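Long-range contact in Sel1 repeat family protein (Pseudomonas aeruginosa, PDB 6LCH), which probably protects the bacterium from its own type VI secretion effector PldB by acting as an immunity protein: residues Lys199-Gly210 / Asp224-Tyr235. Numbering follows the deposited sequence.
Sequences KSAAFFLSRVFG and DEKLREAYYSIY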
ATOM      1  N   LYS A 199      -4.679   6.867   2.006  1.00 12.37           N
ATOM      2  CA  LYS A 199      -4.467   8.312   1.990  1.00 14.84           C
ATOM      3  C   LYS A 199      -4.975   8.933   0.695  1.00 10.80           C
ATOM      4  O   LYS A 199      -5.766   9.883   0.717  1.00 11.62           O
ATOM      5  CB  LYS A 199      -2.977   8.604   2.182  1.00 15.91           C
ATOM      6  CG  LYS A 199      -2.550  10.015   1.883  1.00 21.80           C
ATOM      7  CD  LYS A 199      -1.886  10.673   3.064  1.00 24.12           C
ATOM      8  CE  LYS A 199      -0.490  10.145   3.346  1.00 23.99           C
ATOM      9  NZ  LYS A 199       0.519  10.690   2.416  1.00 28.09           N
ATOM     10  N   SER A 200      -4.532   8.402  -0.446  1.00 13.81           N
ATOM     11  CA  SER A 200      -4.902   8.977  -1.732  1.00 13.37           C
ATOM     12  C   SER A 200      -6.401   8.879  -1.983  1.00 11.65           C
ATOM     13  O   SER A 200      -6.978   9.760  -2.631  1.00 13.76           O
ATOM     14  CB  SER A 200      -4.123   8.290  -2.851  1.00 14.54           C
ATOM     15  OG  SER A 200      -4.183   9.039  -4.051  1.00 18.87           O
ATOM     16  N   ALA A 201      -7.049   7.828  -1.474  1.00  8.41           N
ATOM     17  CA  ALA A 201      -8.489   7.695  -1.676  1.00  8.54           C
ATOM     18  C   ALA A 201      -9.269   8.674  -0.810  1.00  9.58           C
ATOM     19  O   ALA A 201     -10.325   9.161  -1.230  1.00  8.16           O
ATOM     20  CB  ALA A 201      -8.936   6.263  -1.389  1.00  8.34           C
ATOM     21  N   ALA A 202      -8.776   8.966   0.394  1.00  6.79           N
ATOM     22  CA  ALA A 202      -9.436   9.955   1.240  1.00  7.31           C
ATOM     23  C   ALA A 202      -9.374  11.336   0.607  1.00  8.12           C
ATOM     24  O   ALA A 202     -10.367  12.074   0.594  1.00  8.61           O
ATOM     25  CB  ALA A 202      -8.803   9.967   2.632  1.00  7.92           C
ATOM     26  N   PHE A 203      -8.208  11.708   0.075  1.00  8.26           N
ATOM     27  CA  PHE A 203      -8.111  12.973  -0.640  1.00 12.50           C
ATOM     28  C   PHE A 203      -8.988  12.967  -1.882  1.00 10.89           C
ATOM     29  O   PHE A 203      -9.626  13.977  -2.202  1.00  7.82           O
ATOM     30  CB  PHE A 203      -6.664  13.267  -1.020  1.00 13.55           C
ATOM     31  CG  PHE A 203      -6.476  14.617  -1.644  1.00 12.80           C
ATOM     32  CD1 PHE A 203      -6.372  15.748  -0.853  1.00 17.51           C
ATOM     33  CD2 PHE A 203      -6.421  14.760  -3.019  1.00 15.38           C
ATOM     34  CE1 PHE A 203      -6.203  16.991  -1.419  1.00 17.41           C
ATOM     35  CE2 PHE A 203      -6.253  16.005  -3.594  1.00 15.40           C
ATOM     36  CZ  PHE A 203      -6.144  17.121  -2.791  1.00 18.04           C
ATOM     37  N   PHE A 204      -9.036  11.839  -2.599  1.00  7.46           N
ATOM     38  CA  PHE A 204      -9.841  11.802  -3.816  1.00  9.40           C
ATOM     39  C   PHE A 204     -11.324  11.935  -3.502  1.00  9.01           C
ATOM     40  O   PHE A 204     -12.056  12.623  -4.222  1.00  6.69           O
ATOM     41  CB  PHE A 204      -9.589  10.523  -4.608  1.00  7.79           C
ATOM     42  CG  PHE A 204     -10.423  10.425  -5.853  1.00  9.24           C
ATOM     43  CD1 PHE A 204     -10.198  11.280  -6.921  1.00 11.53           C
ATOM     44  CD2 PHE A 204     -11.446   9.498  -5.950  1.00  7.75           C
ATOM     45  CE1 PHE A 204     -10.968  11.199  -8.069  1.00 12.58           C
ATOM     46  CE2 PHE A 204     -12.217   9.413  -7.094  1.00  9.43           C
ATOM     47  CZ  PHE A 204     -11.979  10.265  -8.153  1.00 11.71           C
ATOM     48  N   LEU A 205     -11.786  11.291  -2.430  1.00  7.26           N
ATOM     49  CA  LEU A 205     -13.189  11.428  -2.062  1.00  8.21           C
ATOM     50  C   LEU A 205     -13.489  12.824  -1.536  1.00  9.23           C
ATOM     51  O   LEU A 205     -14.619  13.306  -1.675  1.00  7.95           O
ATOM     52  CB  LEU A 205     -13.570  10.359  -1.036  1.00  9.00           C
ATOM     53  CG  LEU A 205     -14.039   9.029  -1.630  1.00 10.52           C
ATOM     54  CD1 LEU A 205     -13.269   8.699  -2.899  1.00 10.05           C
ATOM     55  CD2 LEU A 205     -13.906   7.896  -0.609  1.00  8.85           C
ATOM     56  N   SER A 206     -12.492  13.488  -0.949  1.00  7.70           N
ATOM     57  CA  SER A 206     -12.664  14.877  -0.537  1.00 10.34           C
ATOM     58  C   SER A 206     -12.980  15.769  -1.730  1.00 11.39           C
ATOM     59  O   SER A 206     -13.878  16.616  -1.669  1.00 10.47           O
ATOM     60  CB  SER A 206     -11.407  15.367   0.178  1.00 10.32           C
ATOM     61  OG  SER A 206     -11.274  16.768   0.045  1.00 20.92           O
ATOM     62  N   ARG A 207     -12.238  15.600  -2.827  1.00  9.96           N
ATOM     63  CA  ARG A 207     -12.488  16.396  -4.024  1.00 11.02           C
ATOM     64  C   ARG A 207     -13.742  15.942  -4.758  1.00 10.55           C
ATOM     65  O   ARG A 207     -14.422  16.766  -5.381  1.00  9.60           O
ATOM     66  CB  ARG A 207     -11.278  16.333  -4.953  1.00 16.13           C
ATOM     67  CG  ARG A 207      -9.954  16.552  -4.240  1.00 15.96           C
ATOM     68  CD  ARG A 207      -9.044  17.473  -5.033  1.00 16.39           C
ATOM     69  NE  ARG A 207      -9.742  18.655  -5.528  1.00 23.26           N
ATOM     70  CZ  ARG A 207      -9.720  19.064  -6.793  1.00 20.52           C
ATOM     71  NH1 ARG A 207      -9.032  18.387  -7.702  1.00 20.77           N
ATOM     72  NH2 ARG A 207     -10.387  20.153  -7.150  1.00 21.29           N
ATOM     73  N   VAL A 208     -14.058  14.645  -4.699  1.00  7.27           N
ATOM     74  CA  VAL A 208     -15.297  14.141  -5.290  1.00  7.19           C
ATOM     75  C   VAL A 208     -16.491  14.923  -4.752  1.00  9.07           C
ATOM     76  O   VAL A 208     -17.350  15.392  -5.508  1.00  7.02           O
ATOM     77  CB  VAL A 208     -15.442  12.633  -5.016  1.00  8.11           C
ATOM     78  CG1 VAL A 208     -16.894  12.204  -5.128  1.00  7.67           C
ATOM     79  CG2 VAL A 208     -14.555  11.826  -5.955  1.00  4.51           C
ATOM     80  N   PHE A 209     -16.546  15.095  -3.433  1.00  7.46           N
ATOM     81  CA  PHE A 209     -17.646  15.799  -2.791  1.00  9.56           C
ATOM     82  C   PHE A 209     -17.315  17.262  -2.509  1.00  9.78           C
ATOM     83  O   PHE A 209     -17.998  17.903  -1.703  1.00 13.73           O
ATOM     84  CB  PHE A 209     -18.047  15.061  -1.514  1.00 11.16           C
ATOM     85  CG  PHE A 209     -18.439  13.632  -1.758  1.00  8.36           C
ATOM     86  CD1 PHE A 209     -19.579  13.336  -2.489  1.00  9.65           C
ATOM     87  CD2 PHE A 209     -17.656  12.588  -1.290  1.00  7.88           C
ATOM     88  CE1 PHE A 209     -19.948  12.032  -2.729  1.00  8.65           C
ATOM     89  CE2 PHE A 209     -18.017  11.274  -1.534  1.00  7.53           C
ATOM     90  CZ  PHE A 209     -19.164  10.994  -2.255  1.00  8.86           C
ATOM     91  N   GLY A 210     -16.293  17.800  -3.168  1.00 10.84           N
ATOM     92  CA  GLY A 210     -15.993  19.218  -3.081  1.00 10.31           C
ATOM     93  C   GLY A 210     -16.728  20.003  -4.157  1.00 11.07           C
ATOM     94  O   GLY A 210     -16.855  19.560  -5.295  1.00 11.11           O
ATOM     95  N   ASP A 224     -20.936  17.718  -1.592  1.00 13.41           N
ATOM     96  CA  ASP A 224     -21.516  17.364  -0.299  1.00 14.76           C
ATOM     97  C   ASP A 224     -20.589  17.916   0.773  1.00 17.23           C
ATOM     98  O   ASP A 224     -19.440  17.477   0.883  1.00 16.22           O
ATOM     99  CB  ASP A 224     -21.685  15.850  -0.175  1.00 15.59           C
ATOM    100  CG  ASP A 224     -22.582  15.444   0.988  1.00 17.89           C
ATOM    101  OD1 ASP A 224     -22.562  16.126   2.036  1.00 18.24           O
ATOM    102  OD2 ASP A 224     -23.306  14.433   0.853  1.00 16.10           O
ATOM    103  N   GLU A 225     -21.083  18.878   1.553  1.00 19.07           N
ATOM    104  CA  GLU A 225     -20.219  19.584   2.495  1.00 20.16           C
ATOM    105  C   GLU A 225     -19.738  18.663   3.612  1.00 17.60           C
ATOM    106  O   GLU A 225     -18.546  18.646   3.940  1.00 18.34           O
ATOM    107  CB  GLU A 225     -20.952  20.801   3.063  1.00 23.32           C
ATOM    108  CG  GLU A 225     -20.042  21.954   3.473  1.00 27.63           C
ATOM    109  CD  GLU A 225     -19.452  22.697   2.288  1.00 33.33           C
ATOM    110  OE1 GLU A 225     -19.842  22.404   1.137  1.00 36.12           O
ATOM    111  OE2 GLU A 225     -18.598  23.582   2.508  1.00 37.64           O
ATOM    112  N   LYS A 226     -20.648  17.884   4.208  1.00 15.41           N
ATOM    113  CA  LYS A 226     -20.243  17.005   5.302  1.00 18.48           C
ATOM    114  C   LYS A 226     -19.323  15.900   4.804  1.00 14.58           C
ATOM    115  O   LYS A 226     -18.305  15.595   5.436  1.00 15.53           O
ATOM    116  CB  LYS A 226     -21.457  16.392   6.001  1.00 18.08           C
ATOM    117  CG  LYS A 226     -22.805  16.980   5.659  1.00 17.02           C
ATOM    118  CD  LYS A 226     -23.862  16.308   6.523  1.00 18.07           C
ATOM    119  CE  LYS A 226     -25.258  16.797   6.221  1.00 13.32           C
ATOM    120  NZ  LYS A 226     -26.256  15.994   6.983  1.00 10.10           N
ATOM    121  N   LEU A 227     -19.677  15.275   3.678  1.00 14.46           N
ATOM    122  CA  LEU A 227     -18.824  14.236   3.110  1.00 14.09           C
ATOM    123  C   LEU A 227     -17.451  14.791   2.751  1.00 13.72           C
ATOM    124  O   LEU A 227     -16.428  14.151   3.023  1.00 13.64           O
ATOM    125  CB  LEU A 227     -19.497  13.615   1.884  1.00 10.15           C
ATOM    126  CG  LEU A 227     -20.311  12.337   2.105  1.00 12.51           C
ATOM    127  CD1 LEU A 227     -21.377  12.535   3.171  1.00 15.81           C
ATOM    128  CD2 LEU A 227     -20.937  11.849   0.808  1.00 10.62           C
ATOM    129  N   ARG A 228     -17.406  15.989   2.159  1.00 15.36           N
ATOM    130  CA  ARG A 228     -16.127  16.591   1.790  1.00 15.12           C
ATOM    131  C   ARG A 228     -15.205  16.701   2.996  1.00 19.21           C
ATOM    132  O   ARG A 228     -14.021  16.354   2.923  1.00 18.63           O
ATOM    133  CB  ARG A 228     -16.351  17.970   1.163  1.00 18.21           C
ATOM    134  CG  ARG A 228     -15.097  18.607   0.569  1.00 19.88           C
ATOM    135  CD  ARG A 228     -14.339  19.463   1.582  1.00 21.13           C
ATOM    136  NE  ARG A 228     -12.953  19.682   1.178  1.00 23.41           N
ATOM    137  CZ  ARG A 228     -11.989  20.111   1.988  1.00 23.66           C
ATOM    138  NH1 ARG A 228     -12.250  20.374   3.262  1.00 24.35           N
ATOM    139  NH2 ARG A 228     -10.760  20.280   1.517  1.00 18.78           N
ATOM    140  N   GLU A 229     -15.726  17.186   4.119  1.00 19.24           N
ATOM    141  CA  GLU A 229     -14.852  17.366   5.268  1.00 18.77           C
ATOM    142  C   GLU A 229     -14.563  16.053   5.977  1.00 16.40           C
ATOM    143  O   GLU A 229     -13.444  15.846   6.460  1.00 16.70           O
ATOM    144  CB  GLU A 229     -15.449  18.356   6.255  1.00 22.02           C
ATOM    145  CG  GLU A 229     -14.443  18.727   7.307  1.00 24.60           C
ATOM    146  CD  GLU A 229     -14.584  17.940   8.586  1.00 25.75           C
ATOM    147  OE1 GLU A 229     -15.431  17.024   8.633  1.00 24.79           O
ATOM    148  OE2 GLU A 229     -13.844  18.238   9.546  1.00 26.44           O
ATOM    149  N   ALA A 230     -15.561  15.170   6.074  1.00 17.98           N
ATOM    150  CA  ALA A 230     -15.341  13.881   6.722  1.00 16.21           C
ATOM    151  C   ALA A 230     -14.205  13.115   6.062  1.00 17.08           C
ATOM    152  O   ALA A 230     -13.455  12.402   6.741  1.00 12.51           O
ATOM    153  CB  ALA A 230     -16.626  13.053   6.699  1.00 19.02           C
ATOM    154  N   TYR A 231     -14.048  13.266   4.745  1.00 13.26           N
ATOM    155  CA  TYR A 231     -12.969  12.576   4.053  1.00 13.13           C
ATOM    156  C   TYR A 231     -11.654  13.332   4.173  1.00 13.62           C
ATOM    157  O   TYR A 231     -10.613  12.722   4.438  1.00 11.51           O
ATOM    158  CB  TYR A 231     -13.345  12.359   2.589  1.00 12.60           C
ATOM    159  CG  TYR A 231     -14.323  11.224   2.421  1.00 10.63           C
ATOM    160  CD1 TYR A 231     -13.961   9.925   2.746  1.00 10.11           C
ATOM    161  CD2 TYR A 231     -15.611  11.453   1.961  1.00  8.65           C
ATOM    162  CE1 TYR A 231     -14.848   8.886   2.608  1.00 11.18           C
ATOM    163  CE2 TYR A 231     -16.508  10.421   1.818  1.00 10.47           C
ATOM    164  CZ  TYR A 231     -16.122   9.136   2.140  1.00 12.92           C
ATOM    165  OH  TYR A 231     -17.012   8.098   1.997  1.00 14.24           O
ATOM    166  N   TYR A 232     -11.676  14.659   4.007  1.00 14.94           N
ATOM    167  CA  TYR A 232     -10.435  15.412   4.146  1.00 15.39           C
ATOM    168  C   TYR A 232      -9.873  15.305   5.554  1.00 13.18           C
ATOM    169  O   TYR A 232      -8.649  15.307   5.730  1.00 12.66           O
ATOM    170  CB  TYR A 232     -10.636  16.882   3.783  1.00 17.45           C
ATOM    171  CG  TYR A 232      -9.315  17.595   3.616  1.00 18.69           C
ATOM    172  CD1 TYR A 232      -8.497  17.318   2.530  1.00 19.08           C
ATOM    173  CD2 TYR A 232      -8.868  18.510   4.560  1.00 20.38           C
ATOM    174  CE1 TYR A 232      -7.282  17.950   2.372  1.00 23.47           C
ATOM    175  CE2 TYR A 232      -7.648  19.148   4.412  1.00 22.97           C
ATOM    176  CZ  TYR A 232      -6.860  18.863   3.315  1.00 24.09           C
ATOM    177  OH  TYR A 232      -5.645  19.490   3.152  1.00 26.30           O
ATOM    178  N   SER A 233     -10.742  15.218   6.564  1.00 12.03           N
ATOM    179  CA  SER A 233     -10.268  15.039   7.932  1.00 13.78           C
ATOM    180  C   SER A 233      -9.629  13.670   8.119  1.00 14.15           C
ATOM    181  O   SER A 233      -8.629  13.538   8.836  1.00 15.52           O
ATOM    182  CB  SER A 233     -11.417  15.233   8.919  1.00 17.72           C
ATOM    183  OG  SER A 233     -10.973  15.050  10.254  1.00 21.55           O
ATOM    184  N   ILE A 234     -10.203  12.636   7.498  1.00 12.51           N
ATOM    185  CA  ILE A 234      -9.571  11.319   7.514  1.00 10.39           C
ATOM    186  C   ILE A 234      -8.224  11.385   6.813  1.00 13.07           C
ATOM    187  O   ILE A 234      -7.231  10.809   7.278  1.00 12.28           O
ATOM    188  CB  ILE A 234     -10.497  10.275   6.865  1.00 13.17           C
ATOM    189  CG1 ILE A 234     -11.597   9.846   7.835  1.00 12.86           C
ATOM    190  CG2 ILE A 234      -9.698   9.069   6.377  1.00  9.70           C
ATOM    191  CD1 ILE A 234     -12.730   9.097   7.162  1.00 10.04           C
ATOM    192  N   TYR A 235      -8.164  12.100   5.687  1.00 10.51           N
ATOM    193  CA  TYR A 235      -6.894  12.293   5.005  1.00 10.96           C
ATOM    194  C   TYR A 235      -5.891  13.007   5.902  1.00 14.98           C
ATOM    195  O   TYR A 235      -4.700  12.678   5.893  1.00 12.55           O
ATOM    196  CB  TYR A 235      -7.103  13.062   3.699  1.00 13.98           C
ATOM    197  CG  TYR A 235      -5.875  13.805   3.231  1.00 14.41           C
ATOM    198  CD1 TYR A 235      -5.698  15.145   3.540  1.00 14.58           C
ATOM    199  CD2 TYR A 235      -4.892  13.170   2.482  1.00 14.73           C
ATOM    200  CE1 TYR A 235      -4.584  15.830   3.123  1.00 19.31           C
ATOM    201  CE2 TYR A 235      -3.769  13.852   2.057  1.00 18.86           C
ATOM    202  CZ  TYR A 235      -3.626  15.188   2.379  1.00 19.01           C
ATOM    203  OH  TYR A 235      -2.512  15.888   1.974  1.00 22.69           O
TER
HETATM  204  O   HOH W   1     -12.482  19.191  -1.513  1.00 26.56           O
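Phe-209, Leu-205, Tyr-231 and Leu-227 interlock along one flank of an antiparallel helix pair near the C-terminal end of this Sel1-repeat, alpha-solenoid protein. Helix 199-208 and the start of helix 225-240 have axes 7.6 Å apart and run at 158°, joined by a connection without helix or strand. CH-pi contacts dominate this flank. Leu-227 CD2 sits 3.6 Å from the centroid of the Phe-209 ring, nearly on its normal, while Val-208 CG1 covers the opposite face and holds the ring between two methyls. Leu-205 likewise lays CB over the centre of the Tyr-231 ring, and its CD2 reaches Tyr-231 CE1 at 3.5 Å. The rings of Phe-209 and Tyr-231 meet only rim to rim. Tyr-231 OH continues to Gln-191 by a weak hydrogen bond, tying the pair to helix 183-195.

Near the start of helix 199-208, the small Ala-202 packs its CB 3.7 Å from Tyr-235 CB. On the other flank, Phe-203, its CG anti to the backbone N (chi1 -175°), directs a ring edge at the face of Tyr-235, planes 58° apart. The CG and CD of Lys-199 run past the CE2 side of the same tyrosine.

Polar contacts are few. Water 1 accepts from Arg-228 NE at 2.8 Å, in the guanidinium plane, and also hydrogen-bonds to Ser-206 OG. Where the helices are linked, Asp-224 N-caps the second one through a weak OD1 bond from Leu-227 N, and Asp-224 N donates almost straight to Phe-209 O at 2.9 Å.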